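Local coordinates for protein phosphotriesterase, putative (Deinococcus radiodurans, PDB 4J35) that probably hydrolyses lactones with a two-metal centre in a TIM barrel, and has been engineered for organophosphate hydrolysis, at residues T18-H23 / L260-S265; T209-H214 / L244-T249; H23-L28 / G73-F78. The protein carries 7 engineered substitutions. All coordinates share one frame; numbering follows the deposited sequence.

Interaction 1: residues T18-H23 / L260-S265; sequences TLPHEH and LLSHDS. With CO (cobalt (II) ion), chain C.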
ATOM      1  N   THR A  18      -5.993  -2.195 -11.229  1.00 34.99           N
ATOM      2  CA  THR A  18      -5.686  -1.492  -9.983  1.00 32.01           C
ATOM      3  C   THR A  18      -4.219  -1.586  -9.615  1.00 28.25           C
ATOM      4  O   THR A  18      -3.552  -2.634  -9.798  1.00 33.90           O
ATOM      5  CB  THR A  18      -6.566  -2.082  -8.808  1.00 31.25           C
ATOM      6  OG1 THR A  18      -7.947  -1.903  -9.124  1.00 33.55           O
ATOM      7  CG2 THR A  18      -6.276  -1.403  -7.488  1.00 32.11           C
ATOM      8  N   LEU A  19      -3.678  -0.463  -9.130  1.00 27.71           N
ATOM      9  CA  LEU A  19      -2.396  -0.453  -8.453  1.00 24.99           C
ATOM     10  C   LEU A  19      -2.740  -0.399  -6.984  1.00 32.50           C
ATOM     11  O   LEU A  19      -3.274   0.601  -6.482  1.00 31.98           O
ATOM     12  CB  LEU A  19      -1.573   0.808  -8.802  1.00 30.33           C
ATOM     13  CG  LEU A  19      -1.070   0.827 -10.233  1.00 31.11           C
ATOM     14  CD1 LEU A  19      -0.355   2.193 -10.434  1.00 29.87           C
ATOM     15  CD2 LEU A  19      -0.095  -0.307 -10.564  1.00 28.52           C
ATOM     16  N   PRO A  20      -2.430  -1.475  -6.270  1.00 29.57           N
ATOM     17  CA  PRO A  20      -2.893  -1.611  -4.885  1.00 31.46           C
ATOM     18  C   PRO A  20      -1.995  -1.020  -3.767  1.00 30.53           C
ATOM     19  O   PRO A  20      -2.315  -1.147  -2.583  1.00 29.86           O
ATOM     20  CB  PRO A  20      -3.029  -3.144  -4.742  1.00 32.42           C
ATOM     21  CG  PRO A  20      -1.860  -3.657  -5.496  1.00 29.80           C
ATOM     22  CD  PRO A  20      -1.755  -2.697  -6.752  1.00 29.59           C
ATOM     23  N   HIS A  21      -0.891  -0.339  -4.117  1.00 26.58           N
ATOM     24  CA  HIS A  21      -0.054   0.276  -3.096  1.00 24.13           C
ATOM     25  C   HIS A  21       0.783   1.376  -3.742  1.00 25.62           C
ATOM     26  O   HIS A  21       1.825   1.080  -4.310  1.00 25.48           O
ATOM     27  CB  HIS A  21       0.916  -0.697  -2.436  1.00 28.33           C
ATOM     28  CG  HIS A  21       1.609  -0.140  -1.235  1.00 28.48           C
ATOM     29  ND1 HIS A  21       1.604  -0.772  -0.000  1.00 24.68           N
ATOM     30  CD2 HIS A  21       2.354   0.978  -1.059  1.00 22.96           C
ATOM     31  CE1 HIS A  21       2.298  -0.058   0.863  1.00 28.29           C
ATOM     32  NE2 HIS A  21       2.814   0.980   0.217  1.00 25.90           N
ATOM     33  N   GLU A  22       0.332   2.603  -3.538  1.00 26.92           N
ATOM     34  CA  GLU A  22       1.016   3.799  -4.072  1.00 24.83           C
ATOM     35  C   GLU A  22       0.805   4.947  -3.097  1.00 28.56           C
ATOM     36  O   GLU A  22      -0.014   4.859  -2.196  1.00 26.35           O
ATOM     37  CB  GLU A  22       0.407   4.155  -5.439  1.00 24.04           C
ATOM     38  CG  GLU A  22       0.323   3.061  -6.511  1.00 24.39           C
ATOM     39  CD  GLU A  22       1.676   2.608  -7.040  1.00 27.64           C
ATOM     40  OE1 GLU A  22       2.630   3.455  -6.990  1.00 34.87           O
ATOM     41  OE2 GLU A  22       1.764   1.433  -7.515  1.00 28.84           O
ATOM     42  N   HIS A  23       1.507   6.066  -3.309  1.00 26.25           N
ATOM     43  CA  HIS A  23       1.420   7.230  -2.440  1.00 29.77           C
ATOM     44  C   HIS A  23       1.246   8.480  -3.337  1.00 31.90           C
ATOM     45  O   HIS A  23       2.203   8.926  -3.935  1.00 31.98           O
ATOM     46  CB  HIS A  23       2.688   7.305  -1.544  1.00 26.22           C
ATOM     47  CG  HIS A  23       2.798   6.139  -0.584  1.00 26.34           C
ATOM     48  ND1 HIS A  23       1.979   6.041   0.519  1.00 27.65           N
ATOM     49  CD2 HIS A  23       3.559   5.011  -0.585  1.00 27.23           C
ATOM     50  CE1 HIS A  23       2.249   4.925   1.174  1.00 30.89           C
ATOM     51  NE2 HIS A  23       3.166   4.250   0.507  1.00 29.81           N
ATOM     52  N   LEU A 260      -0.175  -9.769  -6.248  1.00 32.17           N
ATOM     53  CA  LEU A 260      -0.505  -8.437  -6.736  1.00 32.57           C
ATOM     54  C   LEU A 260       0.761  -7.634  -7.004  1.00 36.89           C
ATOM     55  O   LEU A 260       1.835  -7.981  -6.544  1.00 31.93           O
ATOM     56  CB  LEU A 260      -1.408  -7.703  -5.745  1.00 34.42           C
ATOM     57  CG  LEU A 260      -2.811  -8.302  -5.669  1.00 37.76           C
ATOM     58  CD1 LEU A 260      -2.908  -9.332  -4.508  1.00 31.97           C
ATOM     59  CD2 LEU A 260      -3.841  -7.205  -5.521  1.00 33.36           C
ATOM     60  N   LEU A 261       0.605  -6.548  -7.754  1.00 31.95           N
ATOM     61  CA  LEU A 261       1.757  -5.810  -8.314  1.00 33.76           C
ATOM     62  C   LEU A 261       1.591  -4.302  -8.133  1.00 31.72           C
ATOM     63  O   LEU A 261       0.548  -3.762  -8.443  1.00 34.75           O
ATOM     64  CB  LEU A 261       1.886  -6.090  -9.813  1.00 34.42           C
ATOM     65  CG  LEU A 261       1.981  -7.547 -10.273  1.00 32.77           C
ATOM     66  CD1 LEU A 261       1.888  -7.591 -11.821  1.00 41.05           C
ATOM     67  CD2 LEU A 261       3.259  -8.216  -9.809  1.00 35.13           C
ATOM     68  N   SER A 262       2.609  -3.630  -7.598  1.00 34.08           N
ATOM     69  CA  SER A 262       2.561  -2.160  -7.470  1.00 31.38           C
ATOM     70  C   SER A 262       3.955  -1.575  -7.379  1.00 31.32           C
ATOM     71  O   SER A 262       4.932  -2.323  -7.442  1.00 32.61           O
ATOM     72  CB  SER A 262       1.744  -1.731  -6.278  1.00 35.82           C
ATOM     73  OG  SER A 262       0.780  -0.798  -6.680  1.00 31.14           O
ATOM     74  N   HIS A 263       4.030  -0.239  -7.271  1.00 33.05           N
ATOM     75  CA  HIS A 263       5.309   0.452  -7.222  1.00 31.15           C
ATOM     76  C   HIS A 263       5.716   1.065  -5.879  1.00 31.08           C
ATOM     77  O   HIS A 263       6.914   1.359  -5.681  1.00 32.47           O
ATOM     78  CB  HIS A 263       5.338   1.613  -8.256  1.00 31.21           C
ATOM     79  CG  HIS A 263       4.788   1.247  -9.595  1.00 31.45           C
ATOM     80  ND1 HIS A 263       3.447   1.327  -9.901  1.00 32.00           N
ATOM     81  CD2 HIS A 263       5.413   0.850 -10.727  1.00 35.50           C
ATOM     82  CE1 HIS A 263       3.272   1.008 -11.177  1.00 35.20           C
ATOM     83  NE2 HIS A 263       4.450   0.712 -11.692  1.00 31.86           N
ATOM     84  N   ASP A 264       4.748   1.370  -5.013  1.00 30.74           N
ATOM     85  CA  ASP A 264       5.029   2.125  -3.790  1.00 30.53           C
ATOM     86  C   ASP A 264       5.646   3.492  -4.155  1.00 31.47           C
ATOM     87  O   ASP A 264       6.479   4.033  -3.437  1.00 32.04           O
ATOM     88  CB  ASP A 264       5.983   1.350  -2.908  1.00 30.52           C
ATOM     89  CG  ASP A 264       5.991   1.845  -1.457  1.00 30.32           C
ATOM     90  OD1 ASP A 264       5.092   2.591  -1.029  1.00 31.12           O
ATOM     91  OD2 ASP A 264       6.950   1.492  -0.769  1.00 31.65           O
ATOM     92  N   SER A 265       5.181   4.033  -5.265  1.00 30.59           N
ATOM     93  CA  SER A 265       5.744   5.293  -5.796  1.00 30.61           C
ATOM     94  C   SER A 265       5.219   6.475  -4.999  1.00 33.63           C
ATOM     95  O   SER A 265       4.190   6.383  -4.329  1.00 30.72           O
ATOM     96  CB  SER A 265       5.406   5.400  -7.284  1.00 30.80           C
ATOM     97  OG  SER A 265       4.027   5.650  -7.526  1.00 30.79           O
TER
HETATM   98 CO    CO C 402       4.075   2.562   0.934  1.00 27.94          CO
HETATM   99  O   HOH W   1      -1.628  -4.039 -10.383  1.00 29.29           O
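One cobalt site of the binuclear centre is built here, where His21 and His23 of the strand 17-26 meet Asp264, which follows the strand 259-261. The metal takes His21 NE2 at 2.1 Å, His23 NE2 at 2.0 Å and Asp264 OD1 at 2.2 Å. Lys143 completes this site and also binds the second cobalt. His21 and Asp264 run side by side, with ring and carboxylate nearly perpendicular (86°). His21 CG is anti to the backbone N (chi1 -170°), which carries the ring to the metal. Asp264 OD2 has a salt bridge to Arg228, and His23 ND1 a hydrogen bond to Thr68.

The buried Glu22 carboxylate accepts five hydrogen bonds. Glu22 OE2 receives Ser262 OG at 2.6 Å on its anti side and His263 N at 2.8 Å on its syn side, both tilted out of the carboxylate plane. His263 ND1 reaches the same OE2 from above that plane, 35° out of it. Glu22 OE1 receives both Ser265 OG and Ser265 N, the hydroxyl nearly along the C-O axis at 2.7 Å. These bonds hold the carboxylate against rotation and probably stabilise its negative charge. They also fix the backbone on both sides of Asp264, so Glu22 probably positions Asp264 from the second shell. Ser262 OG also accepts from His21 N.

Backbone bonds from Asp264 N to His21 O and from His23 N to Ser265 O join the segments. At the other end, a water lies between Thr18 O and Leu261 O. The His-X-His pair on one barrel strand with an aspartate after another is characteristic of the metal site of the phosphotriesterase family.

Interaction 2: residues T209-H214 / L244-T249; sequences TDPAYH and LSVLTT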
ATOM      1  N   THR A 209      14.036 -12.363  -1.795  1.00 44.72           N
ATOM      2  CA  THR A 209      14.248 -13.101  -3.045  1.00 47.89           C
ATOM      3  C   THR A 209      14.248 -14.627  -2.875  1.00 54.09           C
ATOM      4  O   THR A 209      14.596 -15.354  -3.808  1.00 55.89           O
ATOM      5  CB  THR A 209      15.579 -12.723  -3.725  1.00 48.73           C
ATOM      6  OG1 THR A 209      16.661 -12.924  -2.807  1.00 56.39           O
ATOM      7  CG2 THR A 209      15.569 -11.260  -4.185  1.00 53.15           C
ATOM      8  N   ASP A 210      13.868 -15.111  -1.701  1.00 49.52           N
ATOM      9  CA  ASP A 210      13.737 -16.563  -1.485  1.00 49.87           C
ATOM     10  C   ASP A 210      12.281 -16.948  -1.595  1.00 41.80           C
ATOM     11  O   ASP A 210      11.488 -16.598  -0.726  1.00 42.96           O
ATOM     12  CB  ASP A 210      14.267 -16.951  -0.107  1.00 45.02           C
ATOM     13  CG  ASP A 210      14.327 -18.468   0.115  1.00 56.46           C
ATOM     14  OD1 ASP A 210      13.559 -19.231  -0.516  1.00 61.84           O
ATOM     15  OD2 ASP A 210      15.153 -18.888   0.946  1.00 57.27           O
ATOM     16  N   PRO A 211      11.919 -17.686  -2.659  1.00 50.54           N
ATOM     17  CA  PRO A 211      10.547 -18.129  -2.936  1.00 45.37           C
ATOM     18  C   PRO A 211       9.933 -18.907  -1.763  1.00 42.38           C
ATOM     19  O   PRO A 211       8.701 -18.951  -1.609  1.00 43.59           O
ATOM     20  CB  PRO A 211      10.722 -19.056  -4.148  1.00 46.53           C
ATOM     21  CG  PRO A 211      12.003 -18.682  -4.738  1.00 60.68           C
ATOM     22  CD  PRO A 211      12.872 -18.250  -3.629  1.00 54.53           C
ATOM     23  N   ALA A 212      10.771 -19.524  -0.939  1.00 40.24           N
ATOM     24  CA  ALA A 212      10.249 -20.329   0.179  1.00 49.68           C
ATOM     25  C   ALA A 212       9.594 -19.412   1.207  1.00 54.89           C
ATOM     26  O   ALA A 212       8.651 -19.806   1.886  1.00 47.70           O
ATOM     27  CB  ALA A 212      11.348 -21.151   0.832  1.00 46.85           C
ATOM     28  N   TYR A 213      10.091 -18.183   1.298  1.00 56.68           N
ATOM     29  CA  TYR A 213       9.551 -17.178   2.216  1.00 50.07           C
ATOM     30  C   TYR A 213       8.155 -16.770   1.754  1.00 49.35           C
ATOM     31  O   TYR A 213       7.239 -16.654   2.554  1.00 43.39           O
ATOM     32  CB  TYR A 213      10.509 -15.993   2.253  1.00 52.15           C
ATOM     33  CG  TYR A 213      10.028 -14.742   2.957  1.00 46.49           C
ATOM     34  CD1 TYR A 213      10.093 -14.623   4.344  1.00 49.40           C
ATOM     35  CD2 TYR A 213       9.548 -13.669   2.229  1.00 49.14           C
ATOM     36  CE1 TYR A 213       9.677 -13.460   4.978  1.00 48.51           C
ATOM     37  CE2 TYR A 213       9.138 -12.497   2.852  1.00 46.38           C
ATOM     38  CZ  TYR A 213       9.198 -12.402   4.222  1.00 50.63           C
ATOM     39  OH  TYR A 213       8.790 -11.230   4.819  1.00 43.03           O
ATOM     40  N   HIS A 214       7.993 -16.572   0.446  1.00 44.74           N
ATOM     41  CA  HIS A 214       6.680 -16.287  -0.128  1.00 36.32           C
ATOM     42  C   HIS A 214       5.705 -17.453   0.039  1.00 37.92           C
ATOM     43  O   HIS A 214       4.535 -17.269   0.348  1.00 38.79           O
ATOM     44  CB  HIS A 214       6.817 -15.958  -1.612  1.00 36.71           C
ATOM     45  CG  HIS A 214       7.775 -14.849  -1.877  1.00 38.96           C
ATOM     46  ND1 HIS A 214       9.139 -15.024  -1.816  1.00 45.78           N
ATOM     47  CD2 HIS A 214       7.575 -13.538  -2.153  1.00 40.10           C
ATOM     48  CE1 HIS A 214       9.739 -13.871  -2.047  1.00 48.65           C
ATOM     49  NE2 HIS A 214       8.813 -12.954  -2.242  1.00 39.38           N
ATOM     50  N   LEU A 244      11.154 -10.443 -10.728  1.00 40.03           N
ATOM     51  CA  LEU A 244      10.353 -11.171 -11.719  1.00 44.79           C
ATOM     52  C   LEU A 244      10.727 -12.647 -11.769  1.00 45.87           C
ATOM     53  O   LEU A 244       9.915 -13.486 -12.136  1.00 45.90           O
ATOM     54  CB  LEU A 244      10.475 -10.555 -13.114  1.00 47.65           C
ATOM     55  CG  LEU A 244       9.999  -9.112 -13.250  1.00 53.89           C
ATOM     56  CD1 LEU A 244      10.073  -8.685 -14.696  1.00 50.89           C
ATOM     57  CD2 LEU A 244       8.596  -8.914 -12.702  1.00 62.85           C
ATOM     58  N   SER A 245      11.963 -12.950 -11.406  1.00 47.66           N
ATOM     59  CA  SER A 245      12.396 -14.327 -11.311  1.00 47.29           C
ATOM     60  C   SER A 245      11.561 -15.058 -10.239  1.00 53.54           C
ATOM     61  O   SER A 245      11.080 -16.166 -10.481  1.00 46.88           O
ATOM     62  CB  SER A 245      13.887 -14.380 -10.972  1.00 57.44           C
ATOM     63  OG  SER A 245      14.351 -15.719 -10.929  1.00 77.54           O
ATOM     64  N   VAL A 246      11.362 -14.435  -9.074  1.00 45.84           N
ATOM     65  CA  VAL A 246      10.574 -15.070  -7.998  1.00 48.21           C
ATOM     66  C   VAL A 246       9.131 -15.131  -8.439  1.00 48.32           C
ATOM     67  O   VAL A 246       8.460 -16.151  -8.294  1.00 45.26           O
ATOM     68  CB  VAL A 246      10.655 -14.301  -6.664  1.00 50.95           C
ATOM     69  CG1 VAL A 246       9.794 -14.980  -5.580  1.00 38.46           C
ATOM     70  CG2 VAL A 246      12.079 -14.211  -6.192  1.00 48.43           C
ATOM     71  N   LEU A 247       8.654 -14.047  -9.031  1.00 41.62           N
ATOM     72  CA  LEU A 247       7.269 -14.002  -9.478  1.00 38.69           C
ATOM     73  C   LEU A 247       6.928 -15.100 -10.492  1.00 46.69           C
ATOM     74  O   LEU A 247       5.852 -15.710 -10.423  1.00 44.95           O
ATOM     75  CB  LEU A 247       6.971 -12.654 -10.107  1.00 42.97           C
ATOM     76  CG  LEU A 247       5.502 -12.297 -10.273  1.00 44.72           C
ATOM     77  CD1 LEU A 247       4.850 -11.967  -8.905  1.00 40.35           C
ATOM     78  CD2 LEU A 247       5.416 -11.099 -11.212  1.00 57.51           C
ATOM     79  N   THR A 248       7.813 -15.329 -11.461  1.00 40.68           N
ATOM     80  CA  THR A 248       7.508 -16.293 -12.519  1.00 43.56           C
ATOM     81  C   THR A 248       7.438 -17.703 -11.909  1.00 47.10           C
ATOM     82  O   THR A 248       6.606 -18.509 -12.302  1.00 46.61           O
ATOM     83  CB  THR A 248       8.494 -16.231 -13.707  1.00 49.27           C
ATOM     84  OG1 THR A 248       9.847 -16.378 -13.256  1.00 61.36           O
ATOM     85  CG2 THR A 248       8.346 -14.895 -14.406  1.00 41.01           C
ATOM     86  N   THR A 249       8.326 -17.966 -10.959  1.00 44.81           N
ATOM     87  CA  THR A 249       8.310 -19.199 -10.192  1.00 52.82           C
ATOM     88  C   THR A 249       6.965 -19.420  -9.516  1.00 51.71           C
ATOM     89  O   THR A 249       6.414 -20.541  -9.531  1.00 42.84           O
ATOM     90  CB  THR A 249       9.377 -19.149  -9.105  1.00 52.94           C
ATOM     91  OG1 THR A 249      10.663 -19.056  -9.719  1.00 48.75           O
ATOM     92  CG2 THR A 249       9.320 -20.383  -8.203  1.00 55.04           C
TER
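Val246 and His214 meet at about a right angle, methyl over ring. Val246 CG1 sits 3.9 Å from the centroid of the His214 ring, 17° off its normal, a CH-pi contact. CG1 is anti to the backbone N (chi1 179°), and this points it at the ring. The other methyl, Val246 CG2, lies 3.7 Å from Thr209 O. Tyr213 CD2 is over the opposite face of the imidazole, near its rim.

The ring is held by hydrogen bonds at both nitrogens. His214 ND1 donates to Asp210 O at 3.0 Å, with the oxygen close to the ring plane. His214 ND1 and Tyr213 N reach Asp210 O from opposite faces of its carbonyl plane. His214 NE2 bonds to Met205 O. An alanine at His214 would probably leave Val246 CG1 facing a gap and deprive Met205 O of this donor.

Pro211 adds a looser apolar contact, its CG 4.4 Å from Val246 CG1. Asp210 is the N-cap of the helix 211-218, and its OD1 accepts from Ala212 N at 2.8 Å.

The contact thus packs the start of helix 211-218 against helix 240-251. The strand 223-226 packs against both helices, its Phe226 touching His214, Val246 and Leu247.

Interaction 3: residues H23-L28 / G73-F78; sequences HVIFGL and GRNPAF. Engineered in segment 23-28: Leu28 (natural residue Tyr). With CO (cobalt (II) ion), chain C.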
ATOM      1  N   HIS A  23       1.507   6.066  -3.309  1.00 26.25           N
ATOM      2  CA  HIS A  23       1.420   7.230  -2.440  1.00 29.77           C
ATOM      3  C   HIS A  23       1.246   8.480  -3.337  1.00 31.90           C
ATOM      4  O   HIS A  23       2.203   8.926  -3.935  1.00 31.98           O
ATOM      5  CB  HIS A  23       2.688   7.305  -1.544  1.00 26.22           C
ATOM      6  CG  HIS A  23       2.798   6.139  -0.584  1.00 26.34           C
ATOM      7  ND1 HIS A  23       1.979   6.041   0.519  1.00 27.65           N
ATOM      8  CD2 HIS A  23       3.559   5.011  -0.585  1.00 27.23           C
ATOM      9  CE1 HIS A  23       2.249   4.925   1.174  1.00 30.89           C
ATOM     10  NE2 HIS A  23       3.166   4.250   0.507  1.00 29.81           N
ATOM     11  N   VAL A  24       0.021   9.020  -3.434  1.00 27.07           N
ATOM     12  CA  VAL A  24      -0.198  10.254  -4.234  1.00 27.55           C
ATOM     13  C   VAL A  24       0.664  11.395  -3.651  1.00 30.87           C
ATOM     14  O   VAL A  24       1.424  12.040  -4.378  1.00 31.10           O
ATOM     15  CB  VAL A  24      -1.700  10.648  -4.300  1.00 28.55           C
ATOM     16  CG1 VAL A  24      -1.896  11.948  -5.109  1.00 34.01           C
ATOM     17  CG2 VAL A  24      -2.543   9.511  -4.920  1.00 30.34           C
ATOM     18  N   ILE A  25       0.543  11.654  -2.358  1.00 30.66           N
ATOM     19  CA  ILE A  25       1.527  12.468  -1.646  1.00 35.57           C
ATOM     20  C   ILE A  25       2.084  11.706  -0.445  1.00 34.88           C
ATOM     21  O   ILE A  25       1.479  10.761   0.050  1.00 30.19           O
ATOM     22  CB  ILE A  25       0.954  13.814  -1.179  1.00 35.68           C
ATOM     23  CG1 ILE A  25      -0.119  13.593  -0.114  1.00 39.21           C
ATOM     24  CG2 ILE A  25       0.415  14.595  -2.353  1.00 34.00           C
ATOM     25  CD1 ILE A  25      -0.824  14.896   0.313  1.00 41.67           C
ATOM     26  N   PHE A  26       3.286  12.068  -0.027  1.00 30.69           N
ATOM     27  CA  PHE A  26       3.912  11.380   1.071  1.00 28.61           C
ATOM     28  C   PHE A  26       4.942  12.248   1.760  1.00 28.35           C
ATOM     29  O   PHE A  26       5.764  12.896   1.084  1.00 31.86           O
ATOM     30  CB  PHE A  26       4.611  10.127   0.546  1.00 27.31           C
ATOM     31  CG  PHE A  26       5.081   9.203   1.642  1.00 35.95           C
ATOM     32  CD1 PHE A  26       6.332   9.361   2.202  1.00 39.67           C
ATOM     33  CD2 PHE A  26       4.286   8.158   2.079  1.00 37.76           C
ATOM     34  CE1 PHE A  26       6.767   8.506   3.210  1.00 38.93           C
ATOM     35  CE2 PHE A  26       4.715   7.306   3.086  1.00 40.32           C
ATOM     36  CZ  PHE A  26       5.952   7.481   3.649  1.00 41.22           C
ATOM     37  N   GLY A  27       4.910  12.236   3.094  1.00 28.25           N
ATOM     38  CA  GLY A  27       5.928  12.882   3.919  1.00 28.24           C
ATOM     39  C   GLY A  27       6.383  11.963   5.024  1.00 33.92           C
ATOM     40  O   GLY A  27       5.551  11.394   5.707  1.00 35.37           O
ATOM     41  N   LEU A  28       7.693  11.804   5.180  1.00 30.69           N
ATOM     42  CA  LEU A  28       8.247  11.098   6.318  1.00 34.46           C
ATOM     43  C   LEU A  28       7.972  11.879   7.587  1.00 32.53           C
ATOM     44  O   LEU A  28       8.083  13.105   7.592  1.00 32.38           O
ATOM     45  CB  LEU A  28       9.742  10.908   6.146  1.00 36.36           C
ATOM     46  CG  LEU A  28      10.110   9.964   4.992  1.00 39.43           C
ATOM     47  CD1 LEU A  28      11.577  10.171   4.596  1.00 52.55           C
ATOM     48  CD2 LEU A  28       9.799   8.482   5.348  1.00 47.72           C
ATOM     49  N   GLY A  73       1.456  12.103   6.283  1.00 36.73           N
ATOM     50  CA  GLY A  73       1.003  13.116   5.344  1.00 32.00           C
ATOM     51  C   GLY A  73      -0.291  12.840   4.628  1.00 38.07           C
ATOM     52  O   GLY A  73      -0.646  13.565   3.707  1.00 33.19           O
ATOM     53  N   ARG A  74      -1.002  11.796   5.049  1.00 28.65           N
ATOM     54  CA  ARG A  74      -2.286  11.427   4.447  1.00 27.77           C
ATOM     55  C   ARG A  74      -3.242  12.595   4.420  1.00 29.43           C
ATOM     56  O   ARG A  74      -3.402  13.328   5.426  1.00 30.90           O
ATOM     57  CB  ARG A  74      -2.954  10.317   5.294  1.00 32.26           C
ATOM     58  CG  ARG A  74      -4.373   9.934   4.820  1.00 26.33           C
ATOM     59  CD  ARG A  74      -5.083   8.994   5.813  1.00 28.65           C
ATOM     60  NE  ARG A  74      -5.426   9.690   7.037  1.00 32.67           N
ATOM     61  CZ  ARG A  74      -6.285   9.239   7.955  1.00 30.63           C
ATOM     62  NH1 ARG A  74      -6.938   8.080   7.767  1.00 30.51           N
ATOM     63  NH2 ARG A  74      -6.480   9.949   9.049  1.00 32.99           N
ATOM     64  N   ASN A  75      -3.878  12.760   3.268  1.00 29.42           N
ATOM     65  CA  ASN A  75      -4.712  13.935   3.004  1.00 31.09           C
ATOM     66  C   ASN A  75      -5.892  13.571   2.139  1.00 33.32           C
ATOM     67  O   ASN A  75      -5.871  13.756   0.924  1.00 35.15           O
ATOM     68  CB  ASN A  75      -3.916  15.030   2.323  1.00 37.55           C
ATOM     69  CG  ASN A  75      -4.665  16.358   2.291  1.00 38.66           C
ATOM     70  OD1 ASN A  75      -5.888  16.396   2.290  1.00 41.61           O
ATOM     71  ND2 ASN A  75      -3.918  17.453   2.282  1.00 42.89           N
ATOM     72  N   PRO A  76      -6.940  13.037   2.758  1.00 34.78           N
ATOM     73  CA  PRO A  76      -8.088  12.549   1.995  1.00 41.51           C
ATOM     74  C   PRO A  76      -8.759  13.595   1.098  1.00 40.78           C
ATOM     75  O   PRO A  76      -9.198  13.239  -0.003  1.00 41.49           O
ATOM     76  CB  PRO A  76      -9.062  12.089   3.081  1.00 39.82           C
ATOM     77  CG  PRO A  76      -8.205  11.822   4.266  1.00 42.33           C
ATOM     78  CD  PRO A  76      -7.094  12.804   4.204  1.00 39.54           C
ATOM     79  N   ALA A  77      -8.885  14.828   1.568  1.00 41.20           N
ATOM     80  CA  ALA A  77      -9.514  15.873   0.767  1.00 41.24           C
ATOM     81  C   ALA A  77      -8.697  16.196  -0.494  1.00 39.01           C
ATOM     82  O   ALA A  77      -9.277  16.474  -1.522  1.00 41.70           O
ATOM     83  CB  ALA A  77      -9.708  17.125   1.600  1.00 47.57           C
ATOM     84  N   PHE A  78      -7.365  16.164  -0.407  1.00 41.23           N
ATOM     85  CA  PHE A  78      -6.526  16.319  -1.594  1.00 39.15           C
ATOM     86  C   PHE A  78      -6.714  15.113  -2.536  1.00 38.22           C
ATOM     87  O   PHE A  78      -6.937  15.275  -3.735  1.00 33.33           O
ATOM     88  CB  PHE A  78      -5.043  16.540  -1.221  1.00 38.63           C
ATOM     89  CG  PHE A  78      -4.149  16.758  -2.422  1.00 36.68           C
ATOM     90  CD1 PHE A  78      -4.053  18.005  -3.021  1.00 39.06           C
ATOM     91  CD2 PHE A  78      -3.432  15.713  -2.972  1.00 30.58           C
ATOM     92  CE1 PHE A  78      -3.275  18.184  -4.143  1.00 39.92           C
ATOM     93  CE2 PHE A  78      -2.647  15.899  -4.095  1.00 37.99           C
ATOM     94  CZ  PHE A  78      -2.570  17.129  -4.678  1.00 37.85           C
TER
HETATM   95 CO    CO C 402       4.075   2.562   0.934  1.00 27.94          CO
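Apolar packing carries this contact, with Ile25 in the middle. Ile25 CG2 lies 3.8 Å from Phe78 CE2, approaching the ring obliquely. Ile25 CD1 turns to Asn75 CB at 3.7 Å and Gly73 O at 3.6 Å. Ile25 CG1 stands between the backbone N and the carbonyl carbon (chi1 66°), and from there CD1 reaches Gly73 and Asn75. Val24 CG1 meets the same Phe78 carbon, CE2, from the ring edge at 4.1 Å. Phe78 also packs on Ala45, Leu46 and Cys49 of the helix 42-58, and stands edge-to-face with Phe40.

In the TIM barrel, this joins the end of the strand 17-26 to the start of the helix 76-86, which follows the next strand, 61-66.

Backbone shape matters at Gly73. It comes close to Gly27, with CA atoms 5.1 Å apart. Gly73 has a positive phi (92°), and a CB there would be tight against Gly27 N.

No hydrogen bond crosses between the segments. Asn75 is the N-cap of the helix 76-86, its OD1 accepting from Phe78 N at 3.1 Å. That donor lies well above the carbonyl plane, 61° out of it. Outside the two segments, Val24 N donates to Asp66 OD2.

How the interactions relate
All three contacts belong to one TIM barrel. Along the chain, interaction 3 closes first and interaction 2 later; both are nested within the long loop closed by interaction 1. Interactions 1 and 3 share the strand 17-26 and His23, centres about 15 Å apart, so that strand links the metal site to the start of the helix 76-86. Interaction 2 is about 18 Å from interaction 1, between centres. The helix 240-251 leads on to the strand 259-261, and Leu247 packs on Leu261. Interactions 2 and 3 lie on opposite sides of the chain's centre, about 31 Å apart between centres. The metal site is central, a helix-helix contact on one side and a strand-to-helix contact on the other.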